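PDB 4KNC: alginate biosynthesis protein AlgX from Pseudomonas aeruginosa, which takes part in the O-acetylation of the exopolysaccharide alginate and protects the polymer from degradation on its way through the periplasm. Local coordinates for residues Leu91-Lys96 against Phe135-Glu140; Tyr85-Gly90 against Lys112-Thr117; Glu340-Ser345 against Ala431-Ala436; Asn371-Met376 against Leu413-Glu418; Ile237-Thr242 against Ala261-Asn266. All coordinates share one frame; numbering follows the deposited sequence.

Overall arrangement
Contacts 1, 2 and 5 belong to the SGNH hydrolase-like domain, contacts 3 and 4 to the C-terminal carbohydrate-binding module. Contacts 1 and 2 share helix 89-93 and touch through Phe135, which packs on Pro87 and Tyr114; contact 2 is buried and largely aromatic, whereas contact 1 is only partly buried and rich in charges. Contact 5, also buried, joins neighbouring strands of the parallel sheet, its nearest atoms about 6 Å from those of contact 2. In the module, contact 4 is partly buried backbone pairing within one antiparallel sheet, while contact 3 is buried, purely apolar packing between two sheets. Strands 338-343 and 412-418 pair side by side, connecting these two contacts.

Contact 1: Leu91-Lys96 against Phe135-Glu140; sequences LVNREK and FDEKEE
Arg94 and Asp136 approach with CG anti to the backbone N in both residues (chi1 -176° and -152°). The extended Arg94 chain brings NH1 within 3.3 Å of Asp136 OD2, a salt bridge in which the donor stands above the carboxylate plane. A second polar pair lies at the other end of the contact: Asn93 ND2 donates to Glu137 OE2 over 2.9 Å, again from above the carboxylate, with the amide nearly perpendicular to it. Tyr143 N also donates to OE2, and Arg158 forms a salt bridge with OE1. Backbone bonds tie the loop to helix 89-93, Asp136 N to Leu91 O (2.8 Å) and Glu137 N to Val92 O (2.9 Å). A water adds to this, donating to Val92 O and Glu137 O and accepting from Glu95 N. Beneath the polar layer, Leu91 CB sits over the centre of the Phe135 ring, 4.0 Å from its centroid, in a CH-pi contact. The carboxylates of Glu95 and Asp136 are nearly coplanar, with Glu95 OE2 2.6 Å from Asp136 OD1. Glu95 OE1 also forms a salt bridge with Lys102; even so, the closeness of the acids suggests that one may hold a proton.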
# COMPACT_ATOMS: atom_id res chain seq x y z
N LEU A 91 8.32 -12.28 14.44
CA LEU A 91 9.75 -12.22 14.14
C LEU A 91 10.47 -11.22 15.02
O LEU A 91 11.59 -11.45 15.44
CB LEU A 91 10.01 -11.89 12.67
CG LEU A 91 9.71 -13.03 11.69
CD1 LEU A 91 9.57 -12.47 10.27
CD2 LEU A 91 10.79 -14.10 11.75
N VAL A 92 9.83 -10.09 15.31
CA VAL A 92 10.55 -9.06 16.05
C VAL A 92 10.43 -9.27 17.56
O VAL A 92 11.42 -9.21 18.31
CB VAL A 92 10.07 -7.65 15.68
CG1 VAL A 92 10.74 -6.62 16.56
CG2 VAL A 92 10.35 -7.35 14.21
N ASN A 93 9.21 -9.52 18.01
CA ASN A 93 8.94 -9.63 19.43
C ASN A 93 8.69 -11.06 19.89
O ASN A 93 7.94 -11.30 20.84
CB ASN A 93 7.77 -8.72 19.82
CG ASN A 93 8.17 -7.25 19.86
OD1 ASN A 93 7.65 -6.43 19.09
ND2 ASN A 93 9.10 -6.91 20.76
N ARG A 94 9.32 -12.01 19.19
CA ARG A 94 9.41 -13.40 19.65
C ARG A 94 9.50 -13.56 21.17
O ARG A 94 8.75 -14.32 21.76
CB ARG A 94 10.62 -14.09 19.00
CG ARG A 94 10.73 -15.57 19.35
CD ARG A 94 12.07 -16.15 18.92
NE ARG A 94 12.04 -17.60 18.94
CZ ARG A 94 13.11 -18.37 18.74
NH1 ARG A 94 14.28 -17.81 18.49
NH2 ARG A 94 12.99 -19.69 18.78
N GLU A 95 10.41 -12.82 21.81
CA GLU A 95 10.69 -13.03 23.24
C GLU A 95 9.53 -12.71 24.19
O GLU A 95 9.57 -13.08 25.36
CB GLU A 95 11.97 -12.30 23.69
CG GLU A 95 13.27 -12.82 23.03
CD GLU A 95 13.42 -14.35 23.09
OE1 GLU A 95 13.11 -14.94 24.14
OE2 GLU A 95 13.86 -14.96 22.10
N LYS A 96 8.51 -12.02 23.69
CA LYS A 96 7.34 -11.72 24.52
C LYS A 96 6.37 -12.90 24.60
O LYS A 96 5.42 -12.89 25.39
CB LYS A 96 6.62 -10.48 23.99
CG LYS A 96 7.53 -9.25 23.86
CD LYS A 96 7.96 -8.72 25.22
CE LYS A 96 8.67 -7.38 25.07
NZ LYS A 96 9.06 -6.80 26.39
N PHE A 135 15.27 -8.56 14.44
CA PHE A 135 14.47 -9.72 14.84
C PHE A 135 14.86 -10.22 16.23
O PHE A 135 16.00 -10.02 16.68
CB PHE A 135 14.63 -10.87 13.86
CG PHE A 135 14.02 -10.63 12.51
CD1 PHE A 135 13.43 -9.41 12.19
CD2 PHE A 135 14.04 -11.63 11.55
CE1 PHE A 135 12.88 -9.19 10.94
CE2 PHE A 135 13.49 -11.42 10.30
CZ PHE A 135 12.91 -10.21 9.99
N ASP A 136 13.92 -10.89 16.88
CA ASP A 136 14.15 -11.47 18.20
C ASP A 136 14.76 -10.44 19.14
O ASP A 136 15.69 -10.74 19.88
CB ASP A 136 15.07 -12.69 18.09
CG ASP A 136 14.83 -13.69 19.19
OD1 ASP A 136 14.04 -13.36 20.10
OD2 ASP A 136 15.39 -14.81 19.14
N GLU A 137 14.26 -9.21 19.08
CA GLU A 137 14.91 -8.09 19.75
C GLU A 137 14.86 -8.24 21.27
O GLU A 137 13.98 -8.90 21.82
CB GLU A 137 14.20 -6.79 19.38
CG GLU A 137 12.85 -6.63 20.10
CD GLU A 137 12.18 -5.29 19.86
OE1 GLU A 137 12.62 -4.53 18.96
OE2 GLU A 137 11.21 -4.99 20.57
N LYS A 138 15.82 -7.60 21.93
CA LYS A 138 15.69 -7.29 23.36
C LYS A 138 15.93 -5.79 23.54
O LYS A 138 17.06 -5.31 23.51
CB LYS A 138 16.65 -8.12 24.21
CG LYS A 138 16.31 -9.60 24.22
N GLU A 139 14.83 -5.06 23.71
CA GLU A 139 14.85 -3.61 23.75
C GLU A 139 13.97 -3.18 24.88
O GLU A 139 13.00 -3.86 25.19
CB GLU A 139 14.27 -3.05 22.46
CG GLU A 139 15.11 -3.31 21.23
CD GLU A 139 16.37 -2.47 21.20
OE1 GLU A 139 16.41 -1.42 21.88
OE2 GLU A 139 17.32 -2.85 20.48
N GLU A 140 14.26 -2.03 25.48
CA GLU A 140 13.40 -1.51 26.53
C GLU A 140 12.10 -0.96 25.96
O GLU A 140 11.04 -1.14 26.53
CB GLU A 140 14.13 -0.44 27.33
CG GLU A 140 15.19 -1.03 28.21
CD GLU A 140 14.61 -1.83 29.37
OE1 GLU A 140 13.59 -1.40 29.94
OE2 GLU A 140 15.18 -2.90 29.70
O HOH W 1 11.84 -10.41 20.94

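Contact 2: Tyr85-Gly90 against Lys112-Thr117; sequences YQPTRG and KNYLAT
Tyr114 reaches from helix 107-123 to the end of strand 80-85, where its hydroxyl donates a short hydrogen bond to the backbone oxygen of Tyr85 (OH to O, 2.5 Å). The acceptor lies in the plane of the Tyr114 ring, and the donor stands nearly along the C=O axis. The two tyrosine rings slide past each other in opposite directions: their planes are only 24° apart, but the offset leaves little overlap, and the closest approach is Tyr85 CD2 to Tyr114 CE2 at 3.4 Å. One helical turn further on, the Thr117 side chain crosses that of Tyr85 at about a right angle, its CG2 3.5 Å from Tyr85 CE2. Pro87 completes the first shell, its CA 3.9 Å from Tyr114 CE2 and its CB 4.0 Å from the hydroxyl oxygen of the same tyrosine.

A chi1 of -179° sets Tyr114 CG anti to the backbone N, and the end of the side chain reaches Tyr85. Further out, Phe135 makes an edge-to-face pair with Tyr114, as Phe121 does with Tyr85, and Gly58 N is hydrogen-bonded to the Tyr85 hydroxyl. Thr88, the N-cap of helix 89-93, bonds through OG1 to Leu91 N.

Gln86, between Tyr85 and Pro87 in the chain, points away, and its NE2 hydrogen-bonds Asn244 OD1; its side chain is about 6 Å from that of His150, the inferred proton acceptor. The Tyr114 hydroxyl thus has its proton satisfied by a main-chain carbonyl in a largely aromatic setting, and this bond links helix 107-123 to the end of strand 80-85, beside the inferred active site.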
# COMPACT_ATOMS: atom_id res chain seq x y z
N TYR A 85 9.03 -3.89 3.64
CA TYR A 85 8.23 -5.08 3.89
C TYR A 85 8.20 -5.29 5.40
O TYR A 85 9.09 -5.93 5.96
CB TYR A 85 8.90 -6.27 3.21
CG TYR A 85 8.08 -7.54 3.00
CD1 TYR A 85 6.81 -7.50 2.40
CD2 TYR A 85 8.59 -8.78 3.36
CE1 TYR A 85 6.08 -8.67 2.18
CE2 TYR A 85 7.87 -9.96 3.15
CZ TYR A 85 6.62 -9.89 2.57
OH TYR A 85 5.92 -11.05 2.37
N GLN A 86 7.20 -4.70 6.05
CA GLN A 86 7.18 -4.66 7.52
C GLN A 86 7.19 -6.08 8.10
O GLN A 86 6.38 -6.93 7.74
CB GLN A 86 5.95 -3.89 8.01
CG GLN A 86 6.07 -3.40 9.47
CD GLN A 86 4.75 -2.86 10.03
OE1 GLN A 86 3.66 -3.30 9.62
NE2 GLN A 86 4.83 -1.90 10.95
N PRO A 87 8.15 -6.37 8.98
CA PRO A 87 8.26 -7.74 9.51
C PRO A 87 7.17 -8.07 10.55
O PRO A 87 6.53 -7.17 11.09
CB PRO A 87 9.65 -7.75 10.15
CG PRO A 87 9.92 -6.29 10.50
CD PRO A 87 9.27 -5.50 9.39
N THR A 88 6.97 -9.35 10.82
CA THR A 88 5.88 -9.73 11.72
C THR A 88 6.19 -9.44 13.18
O THR A 88 7.34 -9.27 13.58
CB THR A 88 5.46 -11.20 11.52
OG1 THR A 88 6.60 -12.06 11.68
CG2 THR A 88 4.87 -11.40 10.11
N ARG A 89 5.14 -9.36 13.98
CA ARG A 89 5.28 -9.18 15.42
C ARG A 89 5.98 -10.39 16.00
O ARG A 89 6.70 -10.29 16.98
CB ARG A 89 3.90 -8.96 16.07
CG ARG A 89 3.17 -7.73 15.50
CD ARG A 89 1.73 -7.58 16.04
NE ARG A 89 1.69 -7.11 17.42
CZ ARG A 89 1.50 -7.90 18.48
NH1 ARG A 89 1.35 -9.21 18.32
NH2 ARG A 89 1.46 -7.37 19.70
N GLY A 90 5.75 -11.55 15.40
CA GLY A 90 6.39 -12.77 15.87
C GLY A 90 7.90 -12.74 15.63
O GLY A 90 8.68 -13.12 16.51
N LYS A 112 13.76 -17.53 7.81
CA LYS A 112 14.32 -18.04 6.57
C LYS A 112 13.41 -17.68 5.39
O LYS A 112 13.85 -17.15 4.37
CB LYS A 112 14.45 -19.57 6.69
CG LYS A 112 15.20 -20.24 5.58
CD LYS A 112 14.88 -21.73 5.50
CE LYS A 112 15.31 -22.47 6.74
NZ LYS A 112 14.68 -23.83 6.78
N ASN A 113 12.11 -17.95 5.54
CA ASN A 113 11.17 -17.64 4.46
C ASN A 113 11.04 -16.14 4.18
O ASN A 113 11.00 -15.71 3.02
CB ASN A 113 9.82 -18.30 4.74
CG ASN A 113 9.88 -19.80 4.54
OD1 ASN A 113 10.73 -20.29 3.80
ND2 ASN A 113 9.00 -20.53 5.20
N TYR A 114 11.01 -15.35 5.24
CA TYR A 114 11.03 -13.90 5.12
C TYR A 114 12.26 -13.42 4.33
O TYR A 114 12.13 -12.66 3.35
CB TYR A 114 10.99 -13.26 6.52
CG TYR A 114 10.98 -11.75 6.49
CD1 TYR A 114 12.17 -11.03 6.50
CD2 TYR A 114 9.78 -11.04 6.45
CE1 TYR A 114 12.17 -9.63 6.47
CE2 TYR A 114 9.77 -9.64 6.42
CZ TYR A 114 10.97 -8.95 6.44
OH TYR A 114 10.97 -7.57 6.40
N LEU A 115 13.45 -13.88 4.74
CA LEU A 115 14.69 -13.44 4.07
C LEU A 115 14.71 -13.83 2.59
O LEU A 115 15.15 -13.03 1.73
CB LEU A 115 15.91 -14.02 4.78
CG LEU A 115 16.21 -13.35 6.12
CD1 LEU A 115 17.26 -14.14 6.86
CD2 LEU A 115 16.66 -11.90 5.91
N ALA A 116 14.23 -15.04 2.30
CA ALA A 116 14.07 -15.48 0.92
C ALA A 116 13.17 -14.52 0.12
O ALA A 116 13.46 -14.21 -1.04
CB ALA A 116 13.51 -16.92 0.88
N THR A 117 12.10 -14.06 0.76
CA THR A 117 11.18 -13.11 0.11
C THR A 117 11.83 -11.76 -0.18
O THR A 117 11.66 -11.18 -1.26
CB THR A 117 9.91 -12.91 0.98
OG1 THR A 117 9.21 -14.15 1.07
CG2 THR A 117 8.99 -11.86 0.39

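Contact 3: Glu340-Ser345 against Ala431-Ala436; sequences EVLLNS and ASICQA
Val341 and Leu342 meet Ala431 and Ile433 across the interior of a beta sandwich, the two antiparallel sheets of the carbohydrate-binding module. The strands come from different sheets: their axes approach to 7.4 Å and run at 29° to each other, and no hydrogen bond joins them. Packing is tight at one end only. There a classic beta bulge, in which Val341 and Leu342 both face Leu415 of the neighbouring strand, turns two consecutive side chains toward the opposing sheet. Ala431 CB lies 3.6 Å from Val341 CG1 and 3.8 Å from Leu342 CD1. Leu342 CG is anti to the carbonyl carbon, beside the backbone N (chi1 -56°). Its CD1 also comes 3.7 Å from Ile433 CG1, the two side chains crossing at a slant.

Beyond this cluster the strands diverge: Leu343 is exposed, and on the other strand Cys434 is bound in the disulfide with Cys321. Leu415 and Val359 also pack on Ala431 within the core. The second branch of Leu342 does not meet a side chain of the facing strand but a carbonyl: CD2 lies 3.6 Å from Ala431 O.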
# COMPACT_ATOMS: atom_id res chain seq x y z
N GLU A 340 -24.61 2.59 -20.65
CA GLU A 340 -23.67 2.51 -21.75
C GLU A 340 -22.94 3.85 -21.83
O GLU A 340 -23.58 4.89 -21.99
CB GLU A 340 -24.39 2.27 -23.09
N VAL A 341 -21.62 3.83 -21.69
CA VAL A 341 -20.86 5.08 -21.64
C VAL A 341 -20.09 5.36 -22.93
O VAL A 341 -20.09 6.49 -23.42
CB VAL A 341 -19.91 5.11 -20.43
CG1 VAL A 341 -19.25 6.47 -20.33
CG2 VAL A 341 -20.66 4.79 -19.16
N LEU A 342 -19.42 4.34 -23.47
CA LEU A 342 -18.70 4.53 -24.72
C LEU A 342 -19.06 3.41 -25.69
O LEU A 342 -19.08 2.24 -25.32
CB LEU A 342 -17.20 4.55 -24.49
CG LEU A 342 -16.69 5.59 -23.49
CD1 LEU A 342 -15.22 5.36 -23.20
CD2 LEU A 342 -16.91 6.98 -24.03
N LEU A 343 -19.37 3.80 -26.93
CA LEU A 343 -19.73 2.83 -27.96
C LEU A 343 -18.88 3.08 -29.20
O LEU A 343 -18.95 4.14 -29.82
CB LEU A 343 -21.23 2.93 -28.29
CG LEU A 343 -21.85 1.92 -29.28
CD1 LEU A 343 -21.80 0.49 -28.73
CD2 LEU A 343 -23.29 2.30 -29.66
N ASN A 344 -18.05 2.09 -29.54
CA ASN A 344 -17.30 2.08 -30.79
C ASN A 344 -18.23 1.86 -31.99
O ASN A 344 -18.07 0.91 -32.76
CB ASN A 344 -16.23 0.98 -30.72
CG ASN A 344 -15.28 0.99 -31.91
OD1 ASN A 344 -15.33 1.87 -32.78
ND2 ASN A 344 -14.39 -0.01 -31.95
N SER A 345 -19.21 2.75 -32.16
CA SER A 345 -20.22 2.61 -33.22
C SER A 345 -19.66 2.71 -34.65
O SER A 345 -20.30 2.27 -35.60
CB SER A 345 -21.36 3.61 -33.03
OG SER A 345 -20.87 4.94 -33.00
N ALA A 431 -15.86 9.42 -19.49
CA ALA A 431 -14.95 8.33 -19.84
C ALA A 431 -14.23 8.53 -21.17
O ALA A 431 -14.75 9.15 -22.09
CB ALA A 431 -15.68 7.00 -19.82
N SER A 432 -13.02 7.98 -21.25
CA SER A 432 -12.18 8.13 -22.43
C SER A 432 -11.28 6.92 -22.60
O SER A 432 -10.86 6.29 -21.63
CB SER A 432 -11.34 9.40 -22.32
OG SER A 432 -12.18 10.55 -22.36
N ILE A 433 -10.99 6.60 -23.86
CA ILE A 433 -10.19 5.43 -24.20
C ILE A 433 -9.04 5.88 -25.08
O ILE A 433 -9.25 6.58 -26.06
CB ILE A 433 -11.04 4.41 -24.99
CG1 ILE A 433 -12.02 3.70 -24.06
CG2 ILE A 433 -10.16 3.38 -25.67
CD1 ILE A 433 -11.35 2.75 -23.13
N CYS A 434 -7.83 5.48 -24.72
CA CYS A 434 -6.65 5.94 -25.44
C CYS A 434 -5.65 4.84 -25.74
O CYS A 434 -5.61 3.78 -25.09
CB CYS A 434 -5.94 7.07 -24.68
SG CYS A 434 -5.36 6.60 -23.03
N GLN A 435 -4.83 5.12 -26.76
CA GLN A 435 -3.70 4.29 -27.08
C GLN A 435 -2.71 4.25 -25.91
O GLN A 435 -2.61 5.21 -25.15
CB GLN A 435 -3.02 4.76 -28.37
CG GLN A 435 -2.07 3.75 -28.96
CD GLN A 435 -2.03 3.81 -30.47
OE1 GLN A 435 -2.51 4.77 -31.07
NE2 GLN A 435 -1.45 2.79 -31.09
N ALA A 436 -2.02 3.13 -25.77
CA ALA A 436 -1.02 2.95 -24.73
C ALA A 436 0.37 2.96 -25.35
O ALA A 436 0.56 2.48 -26.47
CB ALA A 436 -1.26 1.63 -24.00

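Contact 4: Asn371-Met376 against Leu413-Glu418; sequences NTIWYM and LSLEIE
The Trp374 indole presents its edge to Glu416: carboxylate oxygen OE2 lies in the ring plane, 3.3 Å from NE1, in a weak hydrogen bond, and the two flat groups are 76° apart. Ser414 OG approaches the same indole obliquely, 3.3 Å from CD1, and Arg380 of the adjoining strand also packs on Trp374. The Asn371 amide has a different setting, on the opposite sheet face. Its OD1 lies 3.7 Å from Leu415 CD1 and finds no polar partner in the model, although ND2 bonds to Leu383 O.

Between these two faces, strands 368-375 and 412-418 run antiparallel. Thr372 and Glu416 form a hydrogen-bonded pair, with Thr372 N to Glu416 O and the return bond from Glu416 N to Thr372 O both at 2.9 Å. Asn371 with Ile417 and Ile373 with Leu415 are non-hydrogen-bonded pairs. The regular pattern breaks at Leu413 and Ser414, which both face Trp374 in a classic beta bulge: Trp374 O accepts from Leu413 N (2.7 Å) and Ser414 N (3.0 Å), the two donors arriving from the same face of its plane. Just past the strand, the Met376 side chain crosses that of Leu413 at about a right angle, SD to CD1.

The two faces therefore differ in character. Leu415 and Ile417 lie beside Leu342 and Val341 of the adjacent strand, on the face that looks into the sandwich, while Thr372, Trp374, Ser414 and Glu416 make a more polar surface. Buried Asn371 OD1 carries an unmet acceptor among apolar groups, whereas the Trp374 N-H makes a weak bond to the Glu416 carboxylate.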
# COMPACT_ATOMS: atom_id res chain seq x y z
N ASN A 371 -17.38 -1.62 -14.01
CA ASN A 371 -17.23 -1.55 -15.46
C ASN A 371 -17.63 -2.83 -16.16
O ASN A 371 -17.33 -3.93 -15.70
CB ASN A 371 -15.77 -1.30 -15.83
CG ASN A 371 -15.23 -0.04 -15.23
OD1 ASN A 371 -15.42 1.05 -15.77
ND2 ASN A 371 -14.52 -0.17 -14.12
N THR A 372 -18.26 -2.68 -17.31
CA THR A 372 -18.43 -3.81 -18.20
C THR A 372 -17.85 -3.45 -19.55
O THR A 372 -18.13 -2.37 -20.07
CB THR A 372 -19.90 -4.23 -18.34
OG1 THR A 372 -20.44 -4.44 -17.03
CG2 THR A 372 -20.01 -5.52 -19.13
N ILE A 373 -17.02 -4.34 -20.08
CA ILE A 373 -16.33 -4.12 -21.34
C ILE A 373 -16.74 -5.18 -22.36
O ILE A 373 -16.43 -6.36 -22.18
CB ILE A 373 -14.80 -4.21 -21.15
CG1 ILE A 373 -14.30 -3.08 -20.24
CG2 ILE A 373 -14.13 -4.14 -22.47
CD1 ILE A 373 -14.29 -3.42 -18.73
N TRP A 374 -17.43 -4.75 -23.42
CA TRP A 374 -17.88 -5.65 -24.48
C TRP A 374 -16.93 -5.61 -25.68
O TRP A 374 -16.43 -4.54 -26.06
CB TRP A 374 -19.28 -5.29 -24.98
CG TRP A 374 -20.39 -5.60 -24.02
CD1 TRP A 374 -20.94 -4.76 -23.10
CD2 TRP A 374 -21.08 -6.85 -23.89
NE1 TRP A 374 -21.93 -5.41 -22.40
CE2 TRP A 374 -22.03 -6.69 -22.86
CE3 TRP A 374 -20.98 -8.08 -24.53
CZ2 TRP A 374 -22.89 -7.72 -22.47
CZ3 TRP A 374 -21.84 -9.11 -24.14
CH2 TRP A 374 -22.77 -8.92 -23.12
N TYR A 375 -16.74 -6.78 -26.28
CA TYR A 375 -15.93 -6.92 -27.47
C TYR A 375 -16.79 -7.30 -28.68
O TYR A 375 -17.93 -7.74 -28.52
CB TYR A 375 -14.82 -7.94 -27.23
CG TYR A 375 -13.93 -7.55 -26.08
CD1 TYR A 375 -12.95 -6.58 -26.23
CD2 TYR A 375 -14.08 -8.14 -24.83
CE1 TYR A 375 -12.13 -6.21 -25.18
CE2 TYR A 375 -13.27 -7.77 -23.77
CZ TYR A 375 -12.30 -6.81 -23.95
OH TYR A 375 -11.49 -6.44 -22.91
N MET A 376 -16.23 -7.15 -29.87
CA MET A 376 -16.94 -7.40 -31.13
C MET A 376 -17.37 -8.86 -31.32
O MET A 376 -18.06 -9.18 -32.29
CB MET A 376 -16.09 -6.94 -32.32
CG MET A 376 -15.74 -5.46 -32.31
SD MET A 376 -16.93 -4.40 -33.17
CE MET A 376 -16.17 -2.79 -32.97
N LEU A 413 -15.76 -3.05 -28.22
CA LEU A 413 -17.04 -2.57 -28.71
C LEU A 413 -17.63 -1.53 -27.77
O LEU A 413 -18.03 -0.45 -28.21
CB LEU A 413 -18.03 -3.71 -28.90
CG LEU A 413 -19.42 -3.12 -29.16
CD1 LEU A 413 -19.54 -2.62 -30.60
CD2 LEU A 413 -20.50 -4.12 -28.82
N SER A 414 -17.71 -1.85 -26.48
CA SER A 414 -18.31 -0.87 -25.57
C SER A 414 -17.81 -0.88 -24.13
O SER A 414 -17.26 -1.87 -23.64
CB SER A 414 -19.84 -1.00 -25.58
OG SER A 414 -20.27 -2.00 -24.68
N LEU A 415 -17.99 0.26 -23.47
CA LEU A 415 -17.80 0.38 -22.04
C LEU A 415 -19.10 0.86 -21.40
O LEU A 415 -19.68 1.86 -21.83
CB LEU A 415 -16.66 1.34 -21.70
CG LEU A 415 -16.60 1.73 -20.21
CD1 LEU A 415 -16.22 0.54 -19.34
CD2 LEU A 415 -15.65 2.90 -19.95
N GLU A 416 -19.52 0.14 -20.35
CA GLU A 416 -20.75 0.43 -19.63
C GLU A 416 -20.44 0.58 -18.16
O GLU A 416 -19.54 -0.08 -17.63
CB GLU A 416 -21.75 -0.72 -19.79
CG GLU A 416 -22.24 -0.95 -21.20
CD GLU A 416 -23.19 -2.14 -21.29
OE1 GLU A 416 -23.99 -2.20 -22.24
OE2 GLU A 416 -23.14 -3.02 -20.40
N ILE A 417 -21.20 1.42 -17.47
CA ILE A 417 -20.94 1.66 -16.06
C ILE A 417 -22.17 1.49 -15.16
O ILE A 417 -23.16 2.19 -15.29
CB ILE A 417 -20.30 3.05 -15.85
CG1 ILE A 417 -18.91 3.07 -16.48
CG2 ILE A 417 -20.24 3.39 -14.36
CD1 ILE A 417 -18.11 4.30 -16.18
N GLU A 418 -22.09 0.53 -14.24
CA GLU A 418 -23.15 0.34 -13.26
C GLU A 418 -23.13 1.47 -12.22
O GLU A 418 -22.09 1.75 -11.62
CB GLU A 418 -22.98 -1.02 -12.56
CG GLU A 418 -24.15 -1.45 -11.70
CD GLU A 418 -25.27 -2.07 -12.52
OE1 GLU A 418 -24.98 -2.98 -13.34
OE2 GLU A 418 -26.43 -1.64 -12.36

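Contact 5: Ile237-Thr242 against Ala261-Asn266; sequences IALVGT and ADILNN
Strands 237-240 and 263-265 run parallel, crossing at -31°, and are joined by Leu264 N to Ile237 O (2.8 Å), Leu239 N to Leu264 O (2.7 Å) and Asn266 N to Leu239 O (2.8 Å). Leu264 thus donates and accepts between Ile237 and Leu239. On one face of the sheet, Ile237 is held by two apolar contacts: its CG2 meets Ile263 CD1 at 3.6 Å, and its CD1 meets Ala261 CB at 3.8 Å. The two Ile237 branches part at CB, CG2 being anti to the backbone N and CG1 beside it (chi1 -53°), and can therefore touch different residues. Ile263 touches both Ile237 and Leu239, since its other branch, CG2, lies 3.8 Å from Leu239 CB. Ala252 and Leu255 of helix 251-259 cover this face through Leu239 and Ile263. The packing on the other face is lighter, with Ala238 CB and Leu264 CB 4.3 Å apart. Val240 CG1 approaches Asn266 CB at 4.2 Å, and Tyr280 of helix 275-282 lies against Ala238, Val240 and Asn266. At the ends of the strands the polar groups turn to the loops: Asn265 OD1 bonds Ala267 N and its ND2 bonds Ser245 O. Strand, helix 251-259 and edge strand form a beta-alpha-beta crossover, the construction typical of the parallel-sheet core of SGNH hydrolases, with the inferred nucleophile Ser243 in the loop directly after the first strand.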
# COMPACT_ATOMS: atom_id res chain seq x y z
N ILE A 237 11.89 12.49 -2.85
CA ILE A 237 11.54 11.18 -2.28
C ILE A 237 10.10 11.18 -1.77
O ILE A 237 9.70 12.07 -1.02
CB ILE A 237 12.48 10.78 -1.12
CG1 ILE A 237 13.95 10.88 -1.55
CG2 ILE A 237 12.14 9.38 -0.64
CD1 ILE A 237 14.94 10.37 -0.50
N ALA A 238 9.32 10.19 -2.19
CA ALA A 238 7.91 10.09 -1.83
C ALA A 238 7.66 8.78 -1.12
O ALA A 238 8.27 7.76 -1.45
CB ALA A 238 7.04 10.18 -3.07
N LEU A 239 6.77 8.82 -0.15
CA LEU A 239 6.43 7.66 0.65
C LEU A 239 4.97 7.32 0.44
O LEU A 239 4.09 8.17 0.61
CB LEU A 239 6.69 7.95 2.13
CG LEU A 239 6.25 6.91 3.16
CD1 LEU A 239 6.89 5.55 2.90
CD2 LEU A 239 6.58 7.41 4.55
N VAL A 240 4.70 6.08 0.05
CA VAL A 240 3.33 5.60 -0.04
C VAL A 240 3.22 4.41 0.90
O VAL A 240 4.16 3.63 1.01
CB VAL A 240 2.89 5.27 -1.49
CG1 VAL A 240 2.77 6.55 -2.30
CG2 VAL A 240 3.87 4.29 -2.16
N GLY A 241 2.09 4.29 1.59
CA GLY A 241 1.99 3.33 2.68
C GLY A 241 0.67 3.30 3.40
O GLY A 241 -0.33 3.82 2.90
N THR A 242 0.67 2.68 4.57
CA THR A 242 -0.55 2.42 5.33
C THR A 242 -0.64 3.36 6.53
O THR A 242 0.12 4.33 6.62
CB THR A 242 -0.52 0.99 5.86
OG1 THR A 242 0.53 0.87 6.82
CG2 THR A 242 -0.28 0.00 4.70
N ALA A 261 17.14 13.81 3.82
CA ALA A 261 16.32 14.23 2.68
C ALA A 261 14.86 14.44 3.08
O ALA A 261 14.37 13.74 3.97
CB ALA A 261 16.39 13.20 1.58
N ASP A 262 14.19 15.38 2.41
CA ASP A 262 12.73 15.53 2.53
C ASP A 262 11.97 14.28 2.07
O ASP A 262 12.30 13.68 1.05
CB ASP A 262 12.23 16.74 1.73
CG ASP A 262 12.33 18.05 2.50
OD1 ASP A 262 12.20 18.02 3.74
OD2 ASP A 262 12.53 19.11 1.89
N ILE A 263 10.95 13.90 2.83
CA ILE A 263 10.14 12.75 2.46
C ILE A 263 8.70 13.20 2.29
O ILE A 263 8.04 13.56 3.26
CB ILE A 263 10.20 11.65 3.54
CG1 ILE A 263 11.65 11.24 3.81
CG2 ILE A 263 9.35 10.46 3.13
CD1 ILE A 263 12.25 10.30 2.79
N LEU A 264 8.21 13.21 1.05
CA LEU A 264 6.80 13.51 0.80
C LEU A 264 5.93 12.35 1.25
O LEU A 264 5.92 11.31 0.60
CB LEU A 264 6.56 13.74 -0.69
CG LEU A 264 7.42 14.83 -1.33
CD1 LEU A 264 7.26 14.79 -2.84
CD2 LEU A 264 7.04 16.19 -0.78
N ASN A 265 5.19 12.54 2.34
CA ASN A 265 4.35 11.48 2.89
C ASN A 265 2.95 11.43 2.25
O ASN A 265 2.14 12.33 2.46
CB ASN A 265 4.22 11.67 4.40
CG ASN A 265 3.57 10.48 5.08
OD1 ASN A 265 2.92 9.65 4.45
ND2 ASN A 265 3.74 10.39 6.40
N ASN A 266 2.66 10.37 1.50
CA ASN A 266 1.34 10.19 0.91
C ASN A 266 0.63 8.94 1.42
O ASN A 266 -0.28 8.41 0.76
CB ASN A 266 1.43 10.15 -0.63
CG ASN A 266 1.90 11.48 -1.24
OD1 ASN A 266 2.99 11.57 -1.79
ND2 ASN A 266 1.06 12.51 -1.15